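Local structure of proline dehydrogenase (Bradyrhizobium japonicum USDA 110, 3HAZ) at residues T372-L384 / F394-M408. The protein probably oxidizes proline to glutamate in two steps, using an FAD-dependent proline dehydrogenase and an NAD-dependent aldehyde dehydrogenase joined in one chain. Residues are numbered along the deposited sequence; the frame is centred on the assembly and turned at random.
With FAD (flavin-adenine dinucleotide), chain C.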
loop_
_atom_site.group_PDB
_atom_site.type_symbol
_atom_site.label_atom_id
_atom_site.label_comp_id
_atom_site.label_asym_id
_atom_site.label_seq_id
_atom_site.Cartn_x
_atom_site.Cartn_y
_atom_site.Cartn_z
ATOM N N THR A 372 33.398 14.114 -0.400
ATOM C CA THR A 372 34.569 14.498 -1.178
ATOM C C THR A 372 34.868 15.972 -0.945
ATOM O O THR A 372 36.022 16.365 -0.768
ATOM C CB THR A 372 34.382 14.228 -2.682
ATOM O OG1 THR A 372 34.481 12.818 -2.921
ATOM C CG2 THR A 372 35.453 14.951 -3.500
ATOM N N ASP A 373 33.814 16.781 -0.940
ATOM C CA ASP A 373 33.953 18.216 -0.725
ATOM C C ASP A 373 34.515 18.515 0.663
ATOM O O ASP A 373 35.375 19.378 0.810
ATOM C CB ASP A 373 32.615 18.935 -0.935
ATOM C CG ASP A 373 32.308 19.178 -2.401
ATOM O OD1 ASP A 373 33.226 19.033 -3.244
ATOM O OD2 ASP A 373 31.149 19.520 -2.715
ATOM N N LEU A 374 34.030 17.795 1.673
ATOM C CA LEU A 374 34.563 17.908 3.024
ATOM C C LEU A 374 36.033 17.516 3.093
ATOM O O LEU A 374 36.842 18.213 3.701
ATOM C CB LEU A 374 33.785 17.012 3.994
ATOM C CG LEU A 374 32.523 17.556 4.659
ATOM C CD1 LEU A 374 32.018 16.539 5.657
ATOM C CD2 LEU A 374 32.802 18.885 5.345
ATOM N N ASN A 375 36.371 16.376 2.503
ATOM C CA ASN A 375 37.747 15.907 2.565
ATOM C C ASN A 375 38.696 16.830 1.802
ATOM O O ASN A 375 39.861 16.996 2.184
ATOM C CB ASN A 375 37.876 14.464 2.062
ATOM C CG ASN A 375 39.103 13.764 2.626
ATOM O OD1 ASN A 375 39.327 13.776 3.831
ATOM N ND2 ASN A 375 39.905 13.161 1.756
ATOM N N TYR A 376 38.198 17.443 0.731
ATOM C CA TYR A 376 39.022 18.369 -0.045
ATOM C C TYR A 376 39.419 19.581 0.800
ATOM O O TYR A 376 40.588 19.976 0.830
ATOM C CB TYR A 376 38.304 18.818 -1.319
ATOM C CG TYR A 376 39.164 19.652 -2.250
ATOM C CD1 TYR A 376 39.741 19.090 -3.391
ATOM C CD2 TYR A 376 39.404 21.003 -1.985
ATOM C CE1 TYR A 376 40.533 19.858 -4.250
ATOM C CE2 TYR A 376 40.195 21.771 -2.826
ATOM C CZ TYR A 376 40.752 21.200 -3.960
ATOM O OH TYR A 376 41.532 21.975 -4.794
ATOM N N VAL A 377 38.451 20.173 1.489
ATOM C CA VAL A 377 38.747 21.333 2.327
ATOM C C VAL A 377 39.666 20.935 3.483
ATOM O O VAL A 377 40.608 21.653 3.811
ATOM C CB VAL A 377 37.465 22.024 2.825
ATOM C CG1 VAL A 377 37.772 22.985 3.974
ATOM C CG2 VAL A 377 36.792 22.750 1.662
ATOM N N ALA A 378 39.404 19.777 4.081
ATOM C CA ALA A 378 40.273 19.264 5.135
ATOM C C ALA A 378 41.711 19.067 4.635
ATOM O O ALA A 378 42.667 19.416 5.326
ATOM C CB ALA A 378 39.714 17.968 5.707
ATOM N N CYS A 379 41.859 18.517 3.433
ATOM C CA CYS A 379 43.181 18.305 2.845
ATOM C C CYS A 379 43.852 19.628 2.478
ATOM O O CYS A 379 45.076 19.770 2.569
ATOM C CB CYS A 379 43.098 17.390 1.615
ATOM S SG CYS A 379 42.787 15.640 2.007
ATOM N N ALA A 380 43.045 20.596 2.059
ATOM C CA ALA A 380 43.563 21.906 1.692
ATOM C C ALA A 380 44.156 22.564 2.933
ATOM O O ALA A 380 45.244 23.141 2.891
ATOM C CB ALA A 380 42.452 22.769 1.109
ATOM N N SER A 381 43.438 22.458 4.045
ATOM C CA SER A 381 43.904 23.020 5.304
ATOM C C SER A 381 45.252 22.402 5.669
ATOM O O SER A 381 46.187 23.096 6.065
ATOM C CB SER A 381 42.876 22.746 6.403
ATOM O OG SER A 381 43.324 23.226 7.656
ATOM N N LYS A 382 45.341 21.087 5.517
ATOM C CA LYS A 382 46.563 20.349 5.796
ATOM C C LYS A 382 47.721 20.863 4.941
ATOM O O LYS A 382 48.804 21.137 5.451
ATOM C CB LYS A 382 46.323 18.870 5.511
ATOM C CG LYS A 382 47.266 17.898 6.187
ATOM C CD LYS A 382 46.731 16.479 5.998
ATOM C CE LYS A 382 47.765 15.432 6.368
ATOM N NZ LYS A 382 48.087 15.470 7.817
ATOM N N LEU A 383 47.490 20.993 3.638
ATOM C CA LEU A 383 48.544 21.437 2.733
ATOM C C LEU A 383 48.997 22.867 3.025
ATOM O O LEU A 383 50.185 23.174 2.945
ATOM C CB LEU A 383 48.104 21.303 1.275
ATOM C CG LEU A 383 48.147 19.884 0.710
ATOM C CD1 LEU A 383 47.316 19.797 -0.569
ATOM C CD2 LEU A 383 49.595 19.442 0.464
ATOM N N LEU A 384 48.053 23.740 3.361
ATOM C CA LEU A 384 48.388 25.133 3.629
ATOM C C LEU A 384 49.364 25.244 4.798
ATOM O O LEU A 384 50.241 26.107 4.805
ATOM C CB LEU A 384 47.130 25.957 3.900
ATOM C CG LEU A 384 46.275 26.269 2.671
ATOM C CD1 LEU A 384 44.921 26.827 3.076
ATOM C CD2 LEU A 384 46.998 27.225 1.715
ATOM N N PHE A 394 45.525 24.280 -5.816
ATOM C CA PHE A 394 44.171 23.779 -5.650
ATOM C C PHE A 394 43.441 23.852 -6.978
ATOM O O PHE A 394 43.006 24.917 -7.399
ATOM C CB PHE A 394 43.445 24.566 -4.557
ATOM C CG PHE A 394 44.180 24.571 -3.242
ATOM C CD1 PHE A 394 44.208 23.435 -2.445
ATOM C CD2 PHE A 394 44.868 25.697 -2.818
ATOM C CE1 PHE A 394 44.900 23.426 -1.243
ATOM C CE2 PHE A 394 45.557 25.697 -1.617
ATOM C CZ PHE A 394 45.572 24.559 -0.827
ATOM N N ALA A 395 43.353 22.711 -7.649
ATOM C CA ALA A 395 42.664 22.620 -8.921
ATOM C C ALA A 395 41.192 22.322 -8.671
ATOM O O ALA A 395 40.846 21.262 -8.152
ATOM C CB ALA A 395 43.296 21.527 -9.787
ATOM N N THR A 396 40.331 23.267 -9.029
ATOM C CA THR A 396 38.896 23.113 -8.843
ATOM C C THR A 396 38.178 24.211 -9.603
ATOM O O THR A 396 38.697 25.319 -9.742
ATOM C CB THR A 396 38.504 23.197 -7.349
ATOM O OG1 THR A 396 37.077 23.220 -7.226
ATOM C CG2 THR A 396 39.076 24.462 -6.719
ATOM N N HIS A 397 36.980 23.916 -10.091
ATOM C CA HIS A 397 36.155 24.955 -10.707
ATOM C C HIS A 397 34.910 25.233 -9.861
ATOM O O HIS A 397 33.934 25.818 -10.333
ATOM C CB HIS A 397 35.767 24.574 -12.138
ATOM C CG HIS A 397 36.922 24.118 -12.977
ATOM N ND1 HIS A 397 37.043 22.822 -13.433
ATOM C CD2 HIS A 397 38.004 24.784 -13.447
ATOM C CE1 HIS A 397 38.151 22.710 -14.145
ATOM N NE2 HIS A 397 38.754 23.885 -14.164
ATOM N N ASN A 398 34.957 24.811 -8.604
ATOM C CA ASN A 398 33.838 24.995 -7.685
ATOM C C ASN A 398 34.009 26.297 -6.889
ATOM O O ASN A 398 34.987 26.446 -6.158
ATOM C CB ASN A 398 33.757 23.779 -6.757
ATOM C CG ASN A 398 32.638 23.885 -5.732
ATOM O OD1 ASN A 398 32.398 24.944 -5.157
ATOM N ND2 ASN A 398 31.959 22.770 -5.489
ATOM N N ALA A 399 33.066 27.232 -7.041
ATOM C CA ALA A 399 33.156 28.561 -6.403
ATOM C C ALA A 399 33.181 28.520 -4.873
ATOM O O ALA A 399 33.883 29.304 -4.228
ATOM C CB ALA A 399 32.023 29.467 -6.880
ATOM N N LEU A 400 32.408 27.609 -4.299
ATOM C CA LEU A 400 32.382 27.437 -2.852
ATOM C C LEU A 400 33.712 26.861 -2.355
ATOM O O LEU A 400 34.248 27.294 -1.332
ATOM C CB LEU A 400 31.230 26.521 -2.439
ATOM C CG LEU A 400 31.109 26.265 -0.932
ATOM C CD1 LEU A 400 30.928 27.576 -0.165
ATOM C CD2 LEU A 400 29.971 25.299 -0.633
ATOM N N THR A 401 34.242 25.883 -3.082
ATOM C CA THR A 401 35.527 25.298 -2.720
ATOM C C THR A 401 36.610 26.371 -2.758
ATOM O O THR A 401 37.410 26.492 -1.826
ATOM C CB THR A 401 35.910 24.144 -3.661
ATOM O OG1 THR A 401 34.835 23.201 -3.718
ATOM C CG2 THR A 401 37.168 23.441 -3.173
ATOM N N VAL A 402 36.624 27.153 -3.836
ATOM C CA VAL A 402 37.599 28.225 -3.975
ATOM C C VAL A 402 37.482 29.221 -2.823
ATOM O O VAL A 402 38.477 29.527 -2.165
ATOM C CB VAL A 402 37.457 28.991 -5.311
ATOM C CG1 VAL A 402 38.334 30.238 -5.293
ATOM C CG2 VAL A 402 37.828 28.099 -6.499
ATOM N N ALA A 403 36.271 29.721 -2.582
ATOM C CA ALA A 403 36.044 30.718 -1.527
ATOM C C ALA A 403 36.458 30.196 -0.157
ATOM O O ALA A 403 36.949 30.949 0.685
ATOM C CB ALA A 403 34.576 31.148 -1.496
ATOM N N THR A 404 36.249 28.901 0.060
ATOM C CA THR A 404 36.519 28.293 1.357
ATOM C C THR A 404 38.018 28.101 1.569
ATOM O O THR A 404 38.530 28.329 2.665
ATOM C CB THR A 404 35.774 26.957 1.515
ATOM O OG1 THR A 404 34.363 27.187 1.415
ATOM C CG2 THR A 404 36.090 26.314 2.866
ATOM N N VAL A 405 38.722 27.694 0.516
ATOM C CA VAL A 405 40.173 27.537 0.602
ATOM C C VAL A 405 40.847 28.893 0.796
ATOM O O VAL A 405 41.811 29.015 1.551
ATOM C CB VAL A 405 40.759 26.815 -0.638
ATOM C CG1 VAL A 405 42.280 26.891 -0.636
ATOM C CG2 VAL A 405 40.292 25.364 -0.675
ATOM N N LEU A 406 40.334 29.914 0.117
ATOM C CA LEU A 406 40.871 31.258 0.267
ATOM C C LEU A 406 40.767 31.728 1.726
ATOM O O LEU A 406 41.738 32.220 2.298
ATOM C CB LEU A 406 40.154 32.231 -0.671
ATOM C CG LEU A 406 40.699 33.659 -0.738
ATOM C CD1 LEU A 406 42.168 33.670 -1.162
ATOM C CD2 LEU A 406 39.859 34.494 -1.689
ATOM N N GLU A 407 39.593 31.563 2.328
ATOM C CA GLU A 407 39.391 31.976 3.717
ATOM C C GLU A 407 40.372 31.284 4.661
ATOM O O GLU A 407 40.923 31.909 5.569
ATOM C CB GLU A 407 37.954 31.704 4.167
ATOM C CG GLU A 407 37.745 31.774 5.682
ATOM C CD GLU A 407 37.974 33.171 6.258
ATOM O OE1 GLU A 407 37.664 34.167 5.567
ATOM O OE2 GLU A 407 38.457 33.271 7.408
ATOM N N MET A 408 40.594 29.995 4.442
ATOM C CA MET A 408 41.487 29.228 5.298
ATOM C C MET A 408 42.946 29.629 5.110
ATOM O O MET A 408 43.758 29.472 6.018
ATOM C CB MET A 408 41.311 27.732 5.053
ATOM C CG MET A 408 39.926 27.223 5.406
ATOM S SD MET A 408 39.868 25.429 5.457
ATOM C CE MET A 408 40.828 25.030 4.001
HETATM P PA FAD C . 32.854 19.684 -8.292
HETATM O O1A FAD C . 31.468 19.751 -9.156
HETATM O O2A FAD C . 32.793 20.480 -7.067
HETATM O O5B FAD C . 33.131 18.136 -7.878
HETATM C C5B FAD C . 33.109 17.172 -8.891
HETATM C C4B FAD C . 33.682 15.851 -8.361
HETATM O O4B FAD C . 33.324 15.384 -6.948
HETATM C C3B FAD C . 34.179 14.770 -9.110
HETATM O O3B FAD C . 35.041 15.039 -10.202
HETATM C C2B FAD C . 34.526 13.734 -8.071
HETATM O O2B FAD C . 35.894 13.590 -7.738
HETATM C C1B FAD C . 33.613 14.002 -6.929
HETATM N N9A FAD C . 32.343 13.299 -6.890
HETATM C C8A FAD C . 31.277 13.391 -7.779
HETATM N N7A FAD C . 30.276 12.583 -7.312
HETATM C C5A FAD C . 30.733 11.988 -6.112
HETATM C C6A FAD C . 30.095 11.019 -5.154
HETATM N N6A FAD C . 28.748 10.515 -5.393
HETATM N N1A FAD C . 30.746 10.620 -4.082
HETATM C C2A FAD C . 32.044 11.100 -3.819
HETATM N N3A FAD C . 32.657 12.028 -4.742
HETATM C C4A FAD C . 31.976 12.444 -5.858
HETATM N N1 FAD C . 41.789 14.311 -11.156
HETATM C C2 FAD C . 42.498 13.146 -10.994
HETATM O O2 FAD C . 41.851 12.010 -10.558
HETATM N N3 FAD C . 43.895 13.107 -11.326
HETATM C C4 FAD C . 44.522 14.226 -11.797
HETATM O O4 FAD C . 45.898 14.207 -12.056
HETATM C C4X FAD C . 43.783 15.449 -11.961
HETATM N N5 FAD C . 44.457 16.684 -12.468
HETATM C C5X FAD C . 43.711 17.877 -12.629
HETATM C C6 FAD C . 44.374 19.088 -13.136
HETATM C C7 FAD C . 43.628 20.279 -13.291
HETATM C C7M FAD C . 44.320 21.518 -13.836
HETATM C C8 FAD C . 42.189 20.312 -12.941
HETATM C C8M FAD C . 41.352 21.592 -13.104
HETATM C C9 FAD C . 41.559 19.152 -12.457
HETATM C C9A FAD C . 42.327 17.904 -12.301
HETATM N N10 FAD C . 41.677 16.691 -11.799
HETATM C C10 FAD C . 42.445 15.478 -11.639
HETATM C "C1'" FAD C . 40.274 16.699 -11.272
HETATM C "C2'" FAD C . 39.159 16.340 -12.287
HETATM O "O2'" FAD C . 39.662 16.423 -13.616
HETATM C "C3'" FAD C . 37.948 17.256 -12.045
HETATM O "O3'" FAD C . 38.194 18.544 -12.598
HETATM C "C4'" FAD C . 37.596 17.415 -10.522
HETATM O "O4'" FAD C . 37.542 16.260 -9.758
HETATM C "C5'" FAD C . 36.347 18.310 -10.305
HETATM O "O5'" FAD C . 36.320 18.919 -9.024
HETATM P P FAD C . 35.579 20.397 -8.892
HETATM O O1P FAD C . 35.781 20.982 -7.343
HETATM O O2P FAD C . 36.121 21.312 -9.904
HETATM O O3P FAD C . 34.018 20.174 -9.314
HETATM O O HOH W 1 30.642 22.149 -2.749
#
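Y376 points its phenol oxygen at F394, where two neighbouring outer helices of a TIM-type barrel meet over the end of a barrel strand. Helices 372-384 and 399-408 run side by side, their axes 10.0 Å apart and crossing at -30°. The hydroxyl of Y376 lies in the plane of the F394 ring, at its edge, with OH 3.2 Å from F394 CB. It is hydrogen-bonded to the backbone oxygen of L342 on the adjoining strand. With CG anti to the backbone N (chi1 -173°), the Y376 ring reaches past helix 399-408 to the strand that ends at A395. There T401 CG2 sits 3.5 Å from Y376 CE2, and V405 CG2 touches the ring edge. V405 CG1 covers one face of F394, off-centre toward the rim. A380 CB comes obliquely to that ring, 3.5 Å from F394 CE1, while L384 CD2 meets its edge. Were F394 an alanine, A380 CB, L384 CD2 and V405 CG1 would probably face a gap where the ring lay. Farther along, M408 is a knob in a hole formed by V377, A380, S381 and L384. Its chain bends at chi3 (-43°), bringing CE to 3.4 Å from V377 O, while SD rests against V377 CG1. The opposite end of the contact serves the FAD. The side chain of N398 caps helix 399-408 through OD1, and its ND2 donates to a pyrophosphate oxygen of FAD. D373 forms salt bridges with K344 and K369, and T401 OG1 also bonds to K344. T372 OG1 donates to the adenine N3A. One water links helix 372-384 to the N-cap residue: it donates to D373 OD2 at 2.7 Å and accepts from N398 ND2 at 3.1 Å.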